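Local coordinates for YesW protein (Bacillus subtilis, PDB 2ZUX) that degrades the type I rhamnogalacturonan of plant cell walls by endo-type eliminative cleavage, releasing oligosaccharides, and needs calcium or manganese for activity, at residues K411-G416 against W431-L436; Y391-R396 against W405-G410; T30-V35 against Q575-M580. All blocks are in the same frame, centred on the assembly; numbering follows the deposited sequence.

Overall arrangement
Interactions 1 and 2 are neighbours in the beta-propeller, in series along the chain with centres about 9 Å apart; interaction 3 lies about 38 Å from each, centre to centre, and the loop it closes encloses both. Interaction 2 zips two strands of one blade with backbone hydrogen bonds and an offset aromatic contact. Interaction 1, where the chain passes on to the next sheet, is also partly buried but depends on small apolar contacts and water bridges. The two touch through Val413 on Gly392, Asn433 on Ala409 and Ala432 on Leu393. Interaction 3 is a surface contact between the N-terminal beta-sheet domain and the loop before strand 580-581, made largely by one lysine's aliphatic chain.

Interaction 1 (K411-G416 against W431-L436); sequences KDVGRG and WANGSL
The flat carboxamide of Asn433 has Val413 CG2 over one face, 4.1 Å from its CG, with Ala409 CB on the same side. At the oxygen end, close to the amide plane, Lys411 NZ reaches Asn433 OD1 in a weak hydrogen bond of 3.5 Å. A water gives OD1 a firmer bond of 2.7 Å; it also donates to Asp412 O and weakly accepts from Lys411 NZ, so the amide oxygen is tied to the 411-416 loop twice, directly and through solvent. CG of Asn433 stands anti to the backbone N (chi1 -160°), which sets it beside Val413 CG2, while CG1 meets CB. A second water bridges the main chains, 2.6 Å from Arg415 O and 2.8 Å from Asn433 N. Next to these polar contacts, Val413 CG1 packs on Ala432 CB at 3.9 Å, and Ala432 CB also lies 3.4 Å from Arg415 O. Gly416 CA comes within 3.2 Å of Trp431 O in a CA-H...O contact. Asn433 and Gly434, both with positive phi, form the type I' turn of a two-residue beta hairpin, closed by paired backbone bonds between Ala432 and Ser435. The guanidinium of Arg415, a substrate-binding residue, leads away from the hairpin to Thr452 O and, weakly, Thr497 O, while Trp431 NE1 bonds to Ser451 O. The 411-416 loop thus carries the chain from strand 403-407 into strand 416-419, the neighbour of hairpin strand 429-432, while Val413 and Ala432 both pack against Val383 of strand 379-383 in the preceding propeller blade.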
loop_
_atom_site.group_PDB
_atom_site.type_symbol
_atom_site.label_atom_id
_atom_site.label_comp_id
_atom_site.label_asym_id
_atom_site.label_seq_id
_atom_site.Cartn_x
_atom_site.Cartn_y
_atom_site.Cartn_z
ATOM N N LYS A 411 16.344 14.738 18.472
ATOM C CA LYS A 411 15.572 15.564 17.549
ATOM C C LYS A 411 14.511 14.701 16.876
ATOM O O LYS A 411 14.576 13.469 16.928
ATOM C CB LYS A 411 16.473 16.207 16.483
ATOM C CG LYS A 411 17.222 15.209 15.606
ATOM C CD LYS A 411 18.173 15.874 14.603
ATOM C CE LYS A 411 17.443 16.398 13.382
ATOM N NZ LYS A 411 18.317 16.433 12.177
ATOM N N ASP A 412 13.548 15.367 16.251
ATOM C CA ASP A 412 12.551 14.732 15.399
ATOM C C ASP A 412 13.269 14.018 14.248
ATOM O O ASP A 412 14.015 14.638 13.493
ATOM C CB ASP A 412 11.617 15.828 14.875
ATOM C CG ASP A 412 10.484 15.308 14.004
ATOM O OD1 ASP A 412 10.417 14.098 13.714
ATOM O OD2 ASP A 412 9.640 16.147 13.610
ATOM N N VAL A 413 13.078 12.704 14.146
ATOM C CA VAL A 413 13.588 11.944 13.002
ATOM C C VAL A 413 12.385 11.602 12.139
ATOM O O VAL A 413 11.625 10.684 12.455
ATOM C CB VAL A 413 14.354 10.668 13.438
ATOM C CG1 VAL A 413 14.887 9.903 12.214
ATOM C CG2 VAL A 413 15.503 11.046 14.377
ATOM N N GLY A 414 12.203 12.349 11.054
ATOM C CA GLY A 414 10.959 12.287 10.289
ATOM C C GLY A 414 10.874 11.204 9.230
ATOM O O GLY A 414 9.786 10.935 8.725
ATOM N N ARG A 415 12.010 10.607 8.876
ATOM C CA ARG A 415 12.060 9.602 7.824
ATOM C C ARG A 415 12.962 8.457 8.242
ATOM O O ARG A 415 13.964 8.660 8.924
ATOM C CB ARG A 415 12.603 10.205 6.524
ATOM C CG ARG A 415 11.815 11.364 5.947
ATOM C CD ARG A 415 10.443 10.923 5.458
ATOM N NE ARG A 415 9.850 11.975 4.644
ATOM C CZ ARG A 415 9.970 12.067 3.326
ATOM N NH1 ARG A 415 10.644 11.153 2.638
ATOM N NH2 ARG A 415 9.408 13.090 2.690
ATOM N N GLY A 416 12.607 7.251 7.811
ATOM C CA GLY A 416 13.469 6.087 7.964
ATOM C C GLY A 416 13.135 5.079 6.898
ATOM O O GLY A 416 11.971 4.980 6.502
ATOM N N TRP A 431 18.137 3.018 7.370
ATOM C CA TRP A 431 18.739 4.338 7.485
ATOM C C TRP A 431 17.772 5.395 7.947
ATOM O O TRP A 431 16.580 5.339 7.658
ATOM C CB TRP A 431 19.463 4.781 6.206
ATOM C CG TRP A 431 18.662 4.995 4.923
ATOM C CD1 TRP A 431 18.242 6.195 4.414
ATOM C CD2 TRP A 431 18.294 4.003 3.961
ATOM N NE1 TRP A 431 17.614 6.007 3.209
ATOM C CE2 TRP A 431 17.636 4.672 2.901
ATOM C CE3 TRP A 431 18.454 2.612 3.888
ATOM C CZ2 TRP A 431 17.128 3.997 1.789
ATOM C CZ3 TRP A 431 17.949 1.939 2.785
ATOM C CH2 TRP A 431 17.296 2.634 1.745
ATOM N N ALA A 432 18.314 6.359 8.685
ATOM C CA ALA A 432 17.553 7.468 9.236
ATOM C C ALA A 432 18.521 8.443 9.870
ATOM O O ALA A 432 19.611 8.053 10.314
ATOM C CB ALA A 432 16.574 6.967 10.284
ATOM N N ASN A 433 18.115 9.709 9.923
ATOM C CA ASN A 433 18.898 10.767 10.582
ATOM C C ASN A 433 20.343 10.829 10.073
ATOM O O ASN A 433 21.260 11.120 10.837
ATOM C CB ASN A 433 18.843 10.613 12.116
ATOM C CG ASN A 433 19.198 11.904 12.855
ATOM O OD1 ASN A 433 18.865 12.999 12.412
ATOM N ND2 ASN A 433 19.865 11.765 13.989
ATOM N N GLY A 434 20.528 10.548 8.782
ATOM C CA GLY A 434 21.823 10.740 8.135
ATOM C C GLY A 434 22.834 9.615 8.281
ATOM O O GLY A 434 23.979 9.760 7.852
ATOM N N SER A 435 22.420 8.496 8.878
ATOM C CA SER A 435 23.284 7.316 9.000
ATOM C C SER A 435 22.623 6.052 8.460
ATOM O O SER A 435 21.404 5.878 8.573
ATOM C CB SER A 435 23.696 7.092 10.451
ATOM O OG SER A 435 24.630 8.074 10.866
ATOM N N LEU A 436 23.459 5.186 7.892
ATOM C CA LEU A 436 23.072 3.891 7.352
ATOM C C LEU A 436 23.576 2.799 8.291
ATOM O O LEU A 436 24.722 2.855 8.744
ATOM C CB LEU A 436 23.698 3.704 5.967
ATOM C CG LEU A 436 23.467 2.361 5.269
ATOM C CD1 LEU A 436 21.981 2.159 4.975
ATOM C CD2 LEU A 436 24.298 2.294 3.998
HETATM O O HOH W 1 16.370 13.883 11.707
HETATM O O HOH W 2 15.781 10.556 8.578
#

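Interaction 2 (Y391-R396 against W405-G410); sequences YGLSFR and WGVYAG
Phe395 and Trp405 face each other in a hydrogen-bonded pair of an antiparallel beta hairpin, the last two strands of a four-stranded propeller blade. From its root, Phe395 CB lies over the Trp405 five-membered ring, 3.5 Å from the centroid. CG, anti to the backbone N (chi1 -171°), is thereby set 3.3 Å from NE1; CD1 meets CZ2 at 3.7 Å and CD2 again meets NE1. CE2 is still 4.0 Å from NE1, CE1 and CZ a little farther. The two planes are nearly parallel (16°) but slid apart, leaving little overlap. Outside the hairpin, Trp405 NE1 donates to Ala439 O, which helps to fix the indole. An alanine at Trp405 would probably leave Ala439 O without this donor and open a gap over the Phe395 ring, beside Val430. In the non-hydrogen-bonded Ser394-Gly406 pair, Gly406 CA makes a CH-pi contact over the Tyr391 ring, 3.8 Å from its centroid. The Leu393 and Val407 side chains lie side by side, CG to CB 4.0 Å, on the Phe395 face. The pairing ends in a classic beta bulge: Val407 O accepts from Gly392 N at 2.8 Å and, weakly, from Leu393 N at 3.4 Å.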
loop_
_atom_site.group_PDB
_atom_site.type_symbol
_atom_site.label_atom_id
_atom_site.label_comp_id
_atom_site.label_asym_id
_atom_site.label_seq_id
_atom_site.Cartn_x
_atom_site.Cartn_y
_atom_site.Cartn_z
ATOM N N TYR A 391 15.206 6.820 21.917
ATOM C CA TYR A 391 15.730 6.552 20.581
ATOM C C TYR A 391 14.979 7.361 19.534
ATOM O O TYR A 391 13.756 7.496 19.619
ATOM C CB TYR A 391 15.594 5.065 20.230
ATOM C CG TYR A 391 16.228 4.100 21.209
ATOM C CD1 TYR A 391 17.590 4.175 21.524
ATOM C CD2 TYR A 391 15.474 3.090 21.803
ATOM C CE1 TYR A 391 18.168 3.279 22.416
ATOM C CE2 TYR A 391 16.044 2.195 22.693
ATOM C CZ TYR A 391 17.389 2.288 22.988
ATOM O OH TYR A 391 17.948 1.397 23.877
ATOM N N GLY A 392 15.709 7.898 18.558
ATOM C CA GLY A 392 15.094 8.494 17.368
ATOM C C GLY A 392 14.818 7.458 16.294
ATOM O O GLY A 392 14.036 7.692 15.378
ATOM N N LEU A 393 15.497 6.322 16.392
ATOM C CA LEU A 393 15.255 5.196 15.500
ATOM C C LEU A 393 15.380 3.936 16.326
ATOM O O LEU A 393 16.295 3.804 17.145
ATOM C CB LEU A 393 16.194 5.208 14.289
ATOM C CG LEU A 393 17.676 5.543 14.457
ATOM C CD1 LEU A 393 18.527 4.818 13.430
ATOM C CD2 LEU A 393 17.917 7.059 14.370
ATOM N N SER A 394 14.434 3.026 16.134
ATOM C CA SER A 394 14.383 1.814 16.931
ATOM C C SER A 394 14.205 0.615 16.019
ATOM O O SER A 394 13.509 0.680 15.005
ATOM C CB SER A 394 13.273 1.881 17.986
ATOM O OG SER A 394 11.983 1.992 17.407
ATOM N N PHE A 395 14.859 -0.482 16.382
ATOM C CA PHE A 395 14.828 -1.716 15.614
ATOM C C PHE A 395 14.473 -2.815 16.610
ATOM O O PHE A 395 15.230 -3.069 17.559
ATOM C CB PHE A 395 16.200 -1.939 14.975
ATOM C CG PHE A 395 16.253 -3.078 13.981
ATOM C CD1 PHE A 395 16.286 -2.828 12.606
ATOM C CD2 PHE A 395 16.340 -4.397 14.415
ATOM C CE1 PHE A 395 16.362 -3.885 11.687
ATOM C CE2 PHE A 395 16.408 -5.447 13.512
ATOM C CZ PHE A 395 16.424 -5.191 12.141
ATOM N N ARG A 396 13.304 -3.426 16.436
ATOM C CA ARG A 396 12.754 -4.280 17.481
ATOM C C ARG A 396 12.237 -5.616 16.979
ATOM O O ARG A 396 11.956 -5.794 15.789
ATOM C CB ARG A 396 11.628 -3.546 18.205
ATOM C CG ARG A 396 10.289 -3.528 17.447
ATOM C CD ARG A 396 9.309 -2.672 18.196
ATOM N NE ARG A 396 7.908 -2.732 17.779
ATOM C CZ ARG A 396 7.235 -1.717 17.226
ATOM N NH1 ARG A 396 7.840 -0.578 16.902
ATOM N NH2 ARG A 396 5.941 -1.846 16.978
ATOM N N TRP A 405 18.123 -2.965 18.950
ATOM C CA TRP A 405 19.041 -1.837 19.022
ATOM C C TRP A 405 18.289 -0.559 18.695
ATOM O O TRP A 405 17.219 -0.595 18.079
ATOM C CB TRP A 405 20.259 -2.021 18.107
ATOM C CG TRP A 405 19.940 -2.150 16.641
ATOM C CD1 TRP A 405 19.667 -3.306 15.958
ATOM C CD2 TRP A 405 19.880 -1.090 15.676
ATOM N NE1 TRP A 405 19.449 -3.029 14.630
ATOM C CE2 TRP A 405 19.558 -1.677 14.434
ATOM C CE3 TRP A 405 20.073 0.298 15.740
ATOM C CZ2 TRP A 405 19.434 -0.927 13.261
ATOM C CZ3 TRP A 405 19.945 1.045 14.576
ATOM C CH2 TRP A 405 19.624 0.429 13.353
ATOM N N GLY A 406 18.828 0.562 19.152
ATOM C CA GLY A 406 18.259 1.865 18.866
ATOM C C GLY A 406 19.342 2.913 18.959
ATOM O O GLY A 406 20.410 2.667 19.542
ATOM N N VAL A 407 19.077 4.083 18.389
ATOM C CA VAL A 407 20.022 5.194 18.428
ATOM C C VAL A 407 19.295 6.470 18.856
ATOM O O VAL A 407 18.272 6.840 18.272
ATOM C CB VAL A 407 20.712 5.410 17.051
ATOM C CG1 VAL A 407 21.688 6.581 17.109
ATOM C CG2 VAL A 407 21.443 4.142 16.603
ATOM N N TYR A 408 19.816 7.124 19.888
ATOM C CA TYR A 408 19.312 8.412 20.333
ATOM C C TYR A 408 19.618 9.486 19.295
ATOM O O TYR A 408 20.741 9.563 18.786
ATOM C CB TYR A 408 19.960 8.783 21.667
ATOM C CG TYR A 408 19.625 10.171 22.149
ATOM C CD1 TYR A 408 18.358 10.473 22.649
ATOM C CD2 TYR A 408 20.584 11.182 22.122
ATOM C CE1 TYR A 408 18.052 11.750 23.095
ATOM C CE2 TYR A 408 20.289 12.462 22.570
ATOM C CZ TYR A 408 19.025 12.738 23.059
ATOM O OH TYR A 408 18.727 14.004 23.510
ATOM N N ALA A 409 18.622 10.314 18.992
ATOM C CA ALA A 409 18.802 11.409 18.044
ATOM C C ALA A 409 18.767 12.782 18.699
ATOM O O ALA A 409 19.467 13.694 18.260
ATOM C CB ALA A 409 17.751 11.332 16.945
ATOM N N GLY A 410 17.926 12.938 19.718
ATOM C CA GLY A 410 17.750 14.238 20.364
ATOM C C GLY A 410 17.039 15.246 19.484
ATOM O O GLY A 410 17.118 16.460 19.710
#

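Interaction 3 (T30-V35 against Q575-M580)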
loop_
_atom_site.group_PDB
_atom_site.type_symbol
_atom_site.label_atom_id
_atom_site.label_comp_id
_atom_site.label_asym_id
_atom_site.label_seq_id
_atom_site.Cartn_x
_atom_site.Cartn_y
_atom_site.Cartn_z
ATOM N N THR A 30 -0.297 -20.465 -6.714
ATOM C CA THR A 30 -0.897 -21.791 -6.849
ATOM C C THR A 30 0.000 -22.748 -7.641
ATOM O O THR A 30 -0.334 -23.932 -7.795
ATOM C CB THR A 30 -2.267 -21.704 -7.546
ATOM O OG1 THR A 30 -2.118 -21.005 -8.786
ATOM C CG2 THR A 30 -3.285 -20.981 -6.663
ATOM N N GLU A 31 1.138 -22.250 -8.123
ATOM C CA GLU A 31 2.027 -23.043 -8.971
ATOM C C GLU A 31 3.235 -23.569 -8.208
ATOM O O GLU A 31 3.780 -22.891 -7.335
ATOM C CB GLU A 31 2.449 -22.235 -10.206
ATOM C CG GLU A 31 1.263 -21.867 -11.083
ATOM C CD GLU A 31 1.620 -21.022 -12.296
ATOM O OE1 GLU A 31 2.307 -19.987 -12.161
ATOM O OE2 GLU A 31 1.174 -21.379 -13.404
ATOM N N ASN A 32 3.628 -24.798 -8.541
ATOM C CA ASN A 32 4.789 -25.461 -7.948
ATOM C C ASN A 32 6.099 -25.016 -8.592
ATOM O O ASN A 32 6.101 -24.467 -9.696
ATOM C CB ASN A 32 4.649 -26.984 -8.077
ATOM C CG ASN A 32 3.604 -27.563 -7.134
ATOM O OD1 ASN A 32 3.365 -27.037 -6.045
ATOM N ND2 ASN A 32 2.990 -28.666 -7.545
ATOM N N ALA A 33 7.212 -25.282 -7.908
ATOM C CA ALA A 33 8.543 -24.953 -8.410
ATOM C C ALA A 33 8.864 -25.645 -9.734
ATOM O O ALA A 33 9.710 -25.179 -10.488
ATOM C CB ALA A 33 9.603 -25.300 -7.367
ATOM N N SER A 34 8.186 -26.753 -10.012
ATOM C CA SER A 34 8.449 -27.532 -11.219
ATOM C C SER A 34 7.768 -26.986 -12.476
ATOM O O SER A 34 7.984 -27.502 -13.574
ATOM C CB SER A 34 8.052 -28.993 -11.001
ATOM O OG SER A 34 6.690 -29.096 -10.639
ATOM N N VAL A 35 6.948 -25.948 -12.324
ATOM C CA VAL A 35 6.246 -25.359 -13.467
ATOM C C VAL A 35 7.216 -24.574 -14.350
ATOM O O VAL A 35 8.063 -23.833 -13.850
ATOM C CB VAL A 35 5.054 -24.472 -13.002
ATOM C CG1 VAL A 35 4.352 -23.815 -14.187
ATOM C CG2 VAL A 35 4.053 -25.314 -12.217
ATOM N N GLN A 575 12.209 -19.353 -1.464
ATOM C CA GLN A 575 10.904 -19.134 -0.842
ATOM C C GLN A 575 9.962 -20.323 -1.048
ATOM O O GLN A 575 9.885 -20.878 -2.152
ATOM C CB GLN A 575 10.255 -17.833 -1.342
ATOM C CG GLN A 575 10.433 -17.578 -2.839
ATOM C CD GLN A 575 9.283 -16.818 -3.501
ATOM O OE1 GLN A 575 9.177 -16.816 -4.722
ATOM N NE2 GLN A 575 8.428 -16.174 -2.705
ATOM N N PRO A 576 9.255 -20.729 0.024
ATOM C CA PRO A 576 8.223 -21.746 -0.102
ATOM C C PRO A 576 6.997 -21.201 -0.832
ATOM O O PRO A 576 6.783 -19.982 -0.880
ATOM C CB PRO A 576 7.868 -22.062 1.353
ATOM C CG PRO A 576 8.177 -20.813 2.090
ATOM C CD PRO A 576 9.391 -20.252 1.413
ATOM N N LYS A 577 6.223 -22.114 -1.406
ATOM C CA LYS A 577 4.957 -21.797 -2.046
ATOM C C LYS A 577 4.007 -21.171 -1.022
ATOM O O LYS A 577 3.908 -21.656 0.109
ATOM C CB LYS A 577 4.353 -23.077 -2.630
ATOM C CG LYS A 577 3.119 -22.886 -3.490
ATOM C CD LYS A 577 2.507 -24.229 -3.868
ATOM C CE LYS A 577 1.085 -24.077 -4.387
ATOM N NZ LYS A 577 0.188 -23.373 -3.415
ATOM N N PRO A 578 3.328 -20.070 -1.402
ATOM C CA PRO A 578 2.310 -19.477 -0.536
ATOM C C PRO A 578 1.248 -20.500 -0.124
ATOM O O PRO A 578 0.814 -21.314 -0.948
ATOM C CB PRO A 578 1.682 -18.396 -1.424
ATOM C CG PRO A 578 2.715 -18.067 -2.421
ATOM C CD PRO A 578 3.491 -19.319 -2.660
ATOM N N ASN A 579 0.862 -20.465 1.149
ATOM C CA ASN A 579 -0.208 -21.308 1.662
ATOM C C ASN A 579 -1.526 -20.570 1.478
ATOM O O ASN A 579 -1.948 -19.798 2.340
ATOM C CB ASN A 579 0.022 -21.669 3.135
ATOM C CG ASN A 579 -0.925 -22.750 3.628
ATOM O OD1 ASN A 579 -1.614 -23.397 2.840
ATOM N ND2 ASN A 579 -0.960 -22.951 4.943
ATOM N N MET A 580 -2.162 -20.800 0.337
ATOM C CA MET A 580 -3.315 -19.998 -0.062
ATOM C C MET A 580 -4.373 -20.800 -0.801
ATOM O O MET A 580 -4.099 -21.877 -1.333
ATOM C CB MET A 580 -2.860 -18.822 -0.940
ATOM C CG MET A 580 -2.071 -19.229 -2.185
ATOM S SD MET A 580 -1.790 -17.866 -3.323
ATOM C CE MET A 580 -3.342 -17.846 -4.212
#
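Lys577 NZ, 3.9 Å from Thr30 CA, is held by two carbonyl oxygens: it donates to Gly29 O, just before the 30-35 segment, and weakly to Pro578 O of its own segment at 3.3 Å. The lysine chain runs extended from CB to CE and bends only at its last torsion (chi4 -56°), which swings NZ between these acceptors. On the way its methylenes lie against the 30-35 backbone and the Asn32 side chain. CG passes 3.9 Å from Glu31 O, an oxygen that also accepts from Tyr539 OH; CD lies 3.7 Å from Asn32 OD1, and CE is as close to Thr30 C. No hydrogen bond joins the two segments themselves. Residues 575-578 have polyproline-II backbone angles, an extended form suited to the two prolines, and belong to the loop between helix 547-553 and strand 580-581. The opposing loop links strands 20-24 and 36-41 of the N-terminal beta-sheet domain and folds into a type I turn from Asn32 to Val35, closed by Val35 N to Asn32 O at 3.1 Å. Farther along the chain, where strand 580-581 begins, Met580 CE touches Thr30 CG2 at 4.0 Å, the two side chains crossing at about a right angle. The Glu31 carboxylate has its partners elsewhere: OE2 forms a salt bridge with Arg10, and OE1 accepts from Leu28 N.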